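Toxin FitB (Neisseria gonorrhoeae, PDB 2H1C) is the PIN-domain toxin of a type II toxin-antitoxin system, a probable magnesium-dependent ribonuclease that pairs with the antitoxin FitA in a promoter-binding complex. Local coordinates at residues 4-9 and 40-45; 28-33 and 68-73. One frame throughout, in Å; residues are numbered along the deposited sequence.

Interaction 1: residues 4-9 and 40-45; sequences LDTNVI and VAELRL
T6 and E42 supply the polar half of this contact between the short helix 6-9 and the long helix 37-48. The T6 hydroxyl donates to the E42 carboxylate, OG1 to OE1 2.6 Å, and meets that oxygen nearly head-on, along the CD-OE1 direction. With OG1 anti to the carbonyl carbon (chi1 -55°), the threonine sends its hydroxyl to E42 and its methyl to L43, where T6 CG2 lies 3.9 Å from L43 CD2. The E42 chain is extended beyond CG, which carries its carboxylate across to helix 6-9.

The apolar half is a two-pronged fit of L43 against T6 and I9. L43 CD1 touches two carbons of I9, 3.8 Å from CG2 and 3.9 Å from CD1, while L43 CD2 reaches I9 CG2 at 4.0 Å. An apolar side chain of the bound peptide also packs on I9.

D5, a predicted magnesium ligand of the PIN-domain acidic site, precedes the helix; its OD1 stands 5.4 Å from E42 OE1. The T6 hydroxyl thus holds the E42 carboxylate in place at the edge of the predicted metal site, with the aliphatic packing of L43 on T6 and I9 beside it.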
ATOM      1  N   LEU A   4     -12.448   5.288   7.502  1.00 10.69           N
ATOM      2  CA  LEU A   4     -13.427   4.981   6.451  1.00 10.99           C
ATOM      3  C   LEU A   4     -12.798   4.227   5.288  1.00 14.99           C
ATOM      4  O   LEU A   4     -11.823   4.701   4.720  1.00 15.93           O
ATOM      5  CB  LEU A   4     -14.029   6.264   5.886  1.00 16.13           C
ATOM      6  CG  LEU A   4     -14.847   7.215   6.751  1.00 14.78           C
ATOM      7  CD1 LEU A   4     -15.285   8.388   5.873  1.00 14.13           C
ATOM      8  CD2 LEU A   4     -16.050   6.486   7.346  1.00 11.89           C
ATOM      9  N   ASP A   5     -13.375   3.080   4.930  1.00 10.86           N
ATOM     10  CA  ASP A   5     -12.894   2.241   3.819  1.00 14.01           C
ATOM     11  C   ASP A   5     -13.453   2.880   2.544  1.00 13.59           C
ATOM     12  O   ASP A   5     -14.428   3.631   2.593  1.00 12.62           O
ATOM     13  CB  ASP A   5     -13.438   0.804   4.009  1.00 17.58           C
ATOM     14  CG  ASP A   5     -12.718  -0.254   3.153  1.00 27.71           C
ATOM     15  OD1 ASP A   5     -11.571  -0.030   2.710  1.00 24.60           O
ATOM     16  OD2 ASP A   5     -13.309  -1.347   2.947  1.00 31.39           O
ATOM     17  N   THR A   6     -12.861   2.568   1.399  1.00 10.51           N
ATOM     18  CA  THR A   6     -13.299   3.153   0.138  1.00 12.40           C
ATOM     19  C   THR A   6     -14.784   3.004  -0.195  1.00 13.17           C
ATOM     20  O   THR A   6     -15.405   3.939  -0.701  1.00 15.99           O
ATOM     21  CB  THR A   6     -12.492   2.563  -1.028  1.00 16.65           C
ATOM     22  OG1 THR A   6     -11.100   2.752  -0.764  1.00 19.45           O
ATOM     23  CG2 THR A   6     -12.856   3.233  -2.334  1.00 16.63           C
ATOM     24  N   ASN A   7     -15.355   1.837   0.083  1.00 13.20           N
ATOM     25  CA  ASN A   7     -16.751   1.612  -0.271  1.00 14.77           C
ATOM     26  C   ASN A   7     -17.741   2.456   0.524  1.00 16.42           C
ATOM     27  O   ASN A   7     -18.875   2.650   0.086  1.00 16.28           O
ATOM     28  CB  ASN A   7     -17.093   0.123  -0.149  1.00 16.04           C
ATOM     29  CG  ASN A   7     -16.911  -0.405   1.265  1.00 20.19           C
ATOM     30  OD1 ASN A   7     -17.603   0.012   2.194  1.00 22.18           O
ATOM     31  ND2 ASN A   7     -15.972  -1.327   1.432  1.00 28.22           N
ATOM     32  N   VAL A   8     -17.315   2.971   1.672  1.00 14.61           N
ATOM     33  CA  VAL A   8     -18.194   3.797   2.493  1.00 13.10           C
ATOM     34  C   VAL A   8     -18.124   5.257   2.049  1.00 12.28           C
ATOM     35  O   VAL A   8     -19.151   5.882   1.803  1.00 13.34           O
ATOM     36  CB  VAL A   8     -17.829   3.651   3.990  1.00 13.99           C
ATOM     37  CG1 VAL A   8     -18.611   4.653   4.831  1.00 16.36           C
ATOM     38  CG2 VAL A   8     -18.146   2.232   4.445  1.00 17.19           C
ATOM     39  N   ILE A   9     -16.924   5.804   1.903  1.00 14.08           N
ATOM     40  CA  ILE A   9     -16.833   7.188   1.484  1.00 14.50           C
ATOM     41  C   ILE A   9     -17.364   7.360   0.055  1.00 15.20           C
ATOM     42  O   ILE A   9     -17.845   8.431  -0.298  1.00 15.43           O
ATOM     43  CB  ILE A   9     -15.370   7.734   1.626  1.00 19.88           C
ATOM     44  CG1 ILE A   9     -15.342   9.229   1.275  1.00 20.37           C
ATOM     45  CG2 ILE A   9     -14.414   6.926   0.765  1.00 19.78           C
ATOM     46  CD1 ILE A   9     -13.998   9.882   1.474  1.00 25.55           C
ATOM     47  N   VAL A  40      -7.181   6.978  -0.261  1.00  9.98           N
ATOM     48  CA  VAL A  40      -7.099   8.210  -1.034  1.00 10.05           C
ATOM     49  C   VAL A  40      -6.567   7.858  -2.425  1.00 10.66           C
ATOM     50  O   VAL A  40      -7.036   8.396  -3.432  1.00  9.35           O
ATOM     51  CB  VAL A  40      -6.170   9.254  -0.358  1.00  9.49           C
ATOM     52  CG1 VAL A  40      -6.008  10.471  -1.253  1.00 11.26           C
ATOM     53  CG2 VAL A  40      -6.772   9.694   0.998  1.00 13.13           C
ATOM     54  N   ALA A  41      -5.602   6.942  -2.492  1.00  9.69           N
ATOM     55  CA  ALA A  41      -5.054   6.544  -3.795  1.00 10.48           C
ATOM     56  C   ALA A  41      -6.134   5.873  -4.650  1.00 11.25           C
ATOM     57  O   ALA A  41      -6.221   6.110  -5.866  1.00  8.41           O
ATOM     58  CB  ALA A  41      -3.899   5.586  -3.606  1.00  9.27           C
ATOM     59  N   GLU A  42      -6.932   5.010  -4.027  1.00 10.76           N
ATOM     60  CA  GLU A  42      -7.985   4.311  -4.762  1.00 12.79           C
ATOM     61  C   GLU A  42      -9.080   5.271  -5.209  1.00 13.00           C
ATOM     62  O   GLU A  42      -9.619   5.121  -6.308  1.00 11.27           O
ATOM     63  CB  GLU A  42      -8.593   3.185  -3.918  1.00 13.89           C
ATOM     64  CG  GLU A  42      -7.557   2.210  -3.362  1.00 21.43           C
ATOM     65  CD  GLU A  42      -8.177   1.087  -2.548  1.00 29.32           C
ATOM     66  OE1 GLU A  42      -9.250   1.325  -1.934  1.00 30.35           O
ATOM     67  OE2 GLU A  42      -7.584  -0.022  -2.505  1.00 21.11           O
ATOM     68  N   LEU A  43      -9.421   6.248  -4.363  1.00 10.84           N
ATOM     69  CA  LEU A  43     -10.427   7.242  -4.743  1.00 11.43           C
ATOM     70  C   LEU A  43      -9.906   8.046  -5.929  1.00 11.65           C
ATOM     71  O   LEU A  43     -10.615   8.241  -6.920  1.00 12.69           O
ATOM     72  CB  LEU A  43     -10.730   8.196  -3.580  1.00 11.68           C
ATOM     73  CG  LEU A  43     -11.457   7.526  -2.419  1.00 15.80           C
ATOM     74  CD1 LEU A  43     -11.528   8.457  -1.209  1.00 15.75           C
ATOM     75  CD2 LEU A  43     -12.846   7.135  -2.892  1.00 17.45           C
ATOM     76  N   ARG A  44      -8.666   8.514  -5.834  1.00 11.45           N
ATOM     77  CA  ARG A  44      -8.093   9.294  -6.928  1.00  8.38           C
ATOM     78  C   ARG A  44      -8.002   8.490  -8.224  1.00 11.30           C
ATOM     79  O   ARG A  44      -8.227   9.036  -9.300  1.00 11.83           O
ATOM     80  CB  ARG A  44      -6.709   9.843  -6.534  1.00  8.37           C
ATOM     81  CG  ARG A  44      -6.774  11.056  -5.584  1.00 10.76           C
ATOM     82  CD  ARG A  44      -5.401  11.379  -4.981  1.00 12.16           C
ATOM     83  NE  ARG A  44      -5.376  12.705  -4.374  1.00 14.91           N
ATOM     84  CZ  ARG A  44      -4.451  13.124  -3.514  1.00 16.46           C
ATOM     85  NH1 ARG A  44      -3.461  12.310  -3.138  1.00 13.72           N
ATOM     86  NH2 ARG A  44      -4.511  14.364  -3.036  1.00 17.49           N
ATOM     87  N   LEU A  45      -7.680   7.198  -8.126  1.00 12.51           N
ATOM     88  CA  LEU A  45      -7.568   6.353  -9.315  1.00 12.80           C
ATOM     89  C   LEU A  45      -8.946   6.171  -9.951  1.00 15.73           C
ATOM     90  O   LEU A  45      -9.104   6.258 -11.178  1.00 14.01           O
ATOM     91  CB  LEU A  45      -6.969   4.994  -8.930  1.00 10.58           C
ATOM     92  CG  LEU A  45      -6.896   3.941 -10.035  1.00 12.42           C
ATOM     93  CD1 LEU A  45      -6.158   4.498 -11.251  1.00 10.21           C
ATOM     94  CD2 LEU A  45      -6.203   2.696  -9.496  1.00 12.96           C
TER

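Interaction 2: residues 28-33 and 68-73; sequences LILEDV and LPLFAG
Apolar side chains and backbone carbonyls pack here without a hydrogen bond between segments 28-33 and 68-73, which belong to two connections, one leading from helix 19-27 into strand 33-36, the other from helix 53-67 toward strand 75-76. L30 rests on the backbone of L70: its CG lies 3.7 Å from L70 O, with both methyls about as close. Its CG is anti to the backbone N (chi1 -171°), which extends the branched end toward segment 68-73. The two leucine side chains cross at about a right angle, L30 CD2 meeting L70 CD2 at 4.1 Å.

Each segment contains a 3-10 turn, with V33 N bonded to L30 O and F71 N to L68 O. These turns lie in successive helix-to-strand connections of the parallel, PIN-domain sheet, in which 33-36 and 75-76 are neighbouring strands.

F71 presents a ring edge to V33. V33 CG1 lies in the ring plane, 3.8 Å from F71 CE2, and V33 O is near that plane too, 3.6 Å from F71 CD2. R74, next in the chain after G73, ties the two connections, its NE hydrogen-bonded to V33 O and its NH2 to L70 O, while apolar side chains of the bound peptide pack on L70 and F71.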
ATOM      1  N   LEU A  28     -21.288  11.394  12.519  1.00 14.69           N
ATOM      2  CA  LEU A  28     -19.904  11.376  12.981  1.00 12.26           C
ATOM      3  C   LEU A  28     -19.294  12.748  13.235  1.00 13.79           C
ATOM      4  O   LEU A  28     -19.680  13.734  12.602  1.00 14.28           O
ATOM      5  CB  LEU A  28     -19.025  10.642  11.959  1.00 11.47           C
ATOM      6  CG  LEU A  28     -19.449   9.235  11.536  1.00 14.67           C
ATOM      7  CD1 LEU A  28     -18.466   8.741  10.473  1.00 13.55           C
ATOM      8  CD2 LEU A  28     -19.478   8.297  12.732  1.00 15.96           C
ATOM      9  N   ILE A  29     -18.347  12.809  14.176  1.00 10.00           N
ATOM     10  CA  ILE A  29     -17.644  14.067  14.442  1.00 14.76           C
ATOM     11  C   ILE A  29     -16.456  13.999  13.484  1.00 14.07           C
ATOM     12  O   ILE A  29     -15.644  13.081  13.573  1.00 12.11           O
ATOM     13  CB  ILE A  29     -17.120  14.159  15.885  1.00 14.17           C
ATOM     14  CG1 ILE A  29     -18.287  14.378  16.853  1.00 19.57           C
ATOM     15  CG2 ILE A  29     -16.134  15.310  16.011  1.00 19.22           C
ATOM     16  CD1 ILE A  29     -19.172  13.182  16.992  1.00 26.27           C
ATOM     17  N   LEU A  30     -16.370  14.959  12.568  1.00 15.72           N
ATOM     18  CA  LEU A  30     -15.315  14.964  11.546  1.00 15.86           C
ATOM     19  C   LEU A  30     -13.889  14.720  12.031  1.00 16.85           C
ATOM     20  O   LEU A  30     -13.141  13.930  11.435  1.00 10.94           O
ATOM     21  CB  LEU A  30     -15.353  16.277  10.775  1.00 18.13           C
ATOM     22  CG  LEU A  30     -14.466  16.400   9.538  1.00 19.76           C
ATOM     23  CD1 LEU A  30     -14.789  15.281   8.559  1.00 20.05           C
ATOM     24  CD2 LEU A  30     -14.684  17.766   8.892  1.00 21.60           C
ATOM     25  N   GLU A  31     -13.506  15.412  13.099  1.00 14.18           N
ATOM     26  CA  GLU A  31     -12.166  15.279  13.656  1.00 16.27           C
ATOM     27  C   GLU A  31     -11.803  13.856  14.068  1.00 15.05           C
ATOM     28  O   GLU A  31     -10.625  13.532  14.229  1.00 15.11           O
ATOM     29  CB  GLU A  31     -12.015  16.198  14.873  1.00 21.05           C
ATOM     30  CG  GLU A  31     -12.094  17.694  14.584  1.00 29.06           C
ATOM     31  CD  GLU A  31     -13.435  18.156  14.014  1.00 35.71           C
ATOM     32  OE1 GLU A  31     -14.499  17.633  14.431  1.00 30.07           O
ATOM     33  OE2 GLU A  31     -13.417  19.070  13.154  1.00 40.01           O
ATOM     34  N   ASP A  32     -12.821  13.026  14.272  1.00 14.28           N
ATOM     35  CA  ASP A  32     -12.637  11.646  14.700  1.00 12.27           C
ATOM     36  C   ASP A  32     -12.671  10.668  13.523  1.00 10.32           C
ATOM     37  O   ASP A  32     -12.695   9.454  13.727  1.00 14.44           O
ATOM     38  CB  ASP A  32     -13.739  11.248  15.703  1.00 17.46           C
ATOM     39  CG  ASP A  32     -13.729  12.103  16.972  1.00 21.10           C
ATOM     40  OD1 ASP A  32     -12.841  12.971  17.125  1.00 19.16           O
ATOM     41  OD2 ASP A  32     -14.627  11.898  17.823  1.00 21.84           O
ATOM     42  N   VAL A  33     -12.683  11.197  12.297  1.00 10.20           N
ATOM     43  CA  VAL A  33     -12.736  10.339  11.119  1.00  8.50           C
ATOM     44  C   VAL A  33     -11.452  10.452  10.308  1.00  8.28           C
ATOM     45  O   VAL A  33     -11.013  11.553   9.975  1.00 11.02           O
ATOM     46  CB  VAL A  33     -13.947  10.696  10.240  1.00  8.05           C
ATOM     47  CG1 VAL A  33     -14.070   9.699   9.096  1.00 12.14           C
ATOM     48  CG2 VAL A  33     -15.222  10.674  11.089  1.00 11.76           C
ATOM     49  N   LEU A  68     -11.092  16.075   0.191  1.00 12.96           N
ATOM     50  CA  LEU A  68      -9.863  15.810   0.924  1.00 13.93           C
ATOM     51  C   LEU A  68      -9.501  16.841   2.008  1.00 11.97           C
ATOM     52  O   LEU A  68      -8.936  16.478   3.032  1.00 10.87           O
ATOM     53  CB  LEU A  68      -8.696  15.591  -0.047  1.00 14.45           C
ATOM     54  CG  LEU A  68      -8.794  14.344  -0.937  1.00 14.68           C
ATOM     55  CD1 LEU A  68      -7.484  14.199  -1.742  1.00 13.52           C
ATOM     56  CD2 LEU A  68      -9.025  13.087  -0.083  1.00 17.29           C
ATOM     57  N   PRO A  69      -9.818  18.134   1.798  1.00 11.79           N
ATOM     58  CA  PRO A  69      -9.485  19.106   2.843  1.00 13.20           C
ATOM     59  C   PRO A  69     -10.203  18.782   4.160  1.00 11.40           C
ATOM     60  O   PRO A  69      -9.750  19.180   5.223  1.00 11.93           O
ATOM     61  CB  PRO A  69      -9.948  20.424   2.241  1.00 12.72           C
ATOM     62  CG  PRO A  69      -9.695  20.218   0.777  1.00 14.75           C
ATOM     63  CD  PRO A  69     -10.253  18.823   0.571  1.00 13.63           C
ATOM     64  N   LEU A  70     -11.331  18.077   4.080  1.00 13.58           N
ATOM     65  CA  LEU A  70     -12.071  17.691   5.283  1.00 12.23           C
ATOM     66  C   LEU A  70     -11.215  16.741   6.114  1.00 14.30           C
ATOM     67  O   LEU A  70     -11.455  16.558   7.312  1.00 14.91           O
ATOM     68  CB  LEU A  70     -13.369  16.964   4.924  1.00 13.65           C
ATOM     69  CG  LEU A  70     -14.424  17.737   4.136  1.00 15.51           C
ATOM     70  CD1 LEU A  70     -15.518  16.776   3.687  1.00 16.15           C
ATOM     71  CD2 LEU A  70     -14.981  18.850   4.994  1.00 15.38           C
ATOM     72  N   PHE A  71     -10.215  16.134   5.476  1.00 11.60           N
ATOM     73  CA  PHE A  71      -9.350  15.183   6.167  1.00 10.99           C
ATOM     74  C   PHE A  71      -7.910  15.647   6.347  1.00 12.51           C
ATOM     75  O   PHE A  71      -7.019  14.842   6.618  1.00 13.65           O
ATOM     76  CB  PHE A  71      -9.397  13.834   5.442  1.00 10.02           C
ATOM     77  CG  PHE A  71     -10.771  13.228   5.404  1.00 10.16           C
ATOM     78  CD1 PHE A  71     -11.637  13.495   4.349  1.00 11.63           C
ATOM     79  CD2 PHE A  71     -11.220  12.438   6.457  1.00 12.61           C
ATOM     80  CE1 PHE A  71     -12.947  12.983   4.344  1.00 13.73           C
ATOM     81  CE2 PHE A  71     -12.522  11.928   6.462  1.00 10.35           C
ATOM     82  CZ  PHE A  71     -13.384  12.199   5.411  1.00 10.41           C
ATOM     83  N   ALA A  72      -7.690  16.951   6.226  1.00 15.96           N
ATOM     84  CA  ALA A  72      -6.357  17.520   6.398  1.00 15.15           C
ATOM     85  C   ALA A  72      -5.779  17.081   7.746  1.00 14.94           C
ATOM     86  O   ALA A  72      -6.420  17.215   8.793  1.00 13.26           O
ATOM     87  CB  ALA A  72      -6.432  19.051   6.320  1.00 16.07           C
ATOM     88  N   GLY A  73      -4.570  16.534   7.715  1.00 12.29           N
ATOM     89  CA  GLY A  73      -3.943  16.092   8.939  1.00 13.24           C
ATOM     90  C   GLY A  73      -4.427  14.737   9.410  1.00 12.60           C
ATOM     91  O   GLY A  73      -3.938  14.243  10.423  1.00 14.14           O
TER

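Interaction 1 lies near the centre of the chain and interaction 2 toward its periphery, their centres 14 Å apart, yet each has two buried and two partly exposed touching residues. The first joins two helices beside the predicted metal site and mixes a charged hydrogen bond with aliphatic packing; the second joins turns at the edge of the sheet and has no hydrogen bond across its segments, where apolar side chains meet one another and backbone carbonyls. They adjoin through neighbouring strands of the sheet: L4 of strand 2-4 packs on V33 of strand 33-36, with L4 CG 3.5 Å from V33 CG1. Helix 37-48 also links them, through V40 and R44 against L68. The bound peptide packs on residues of both.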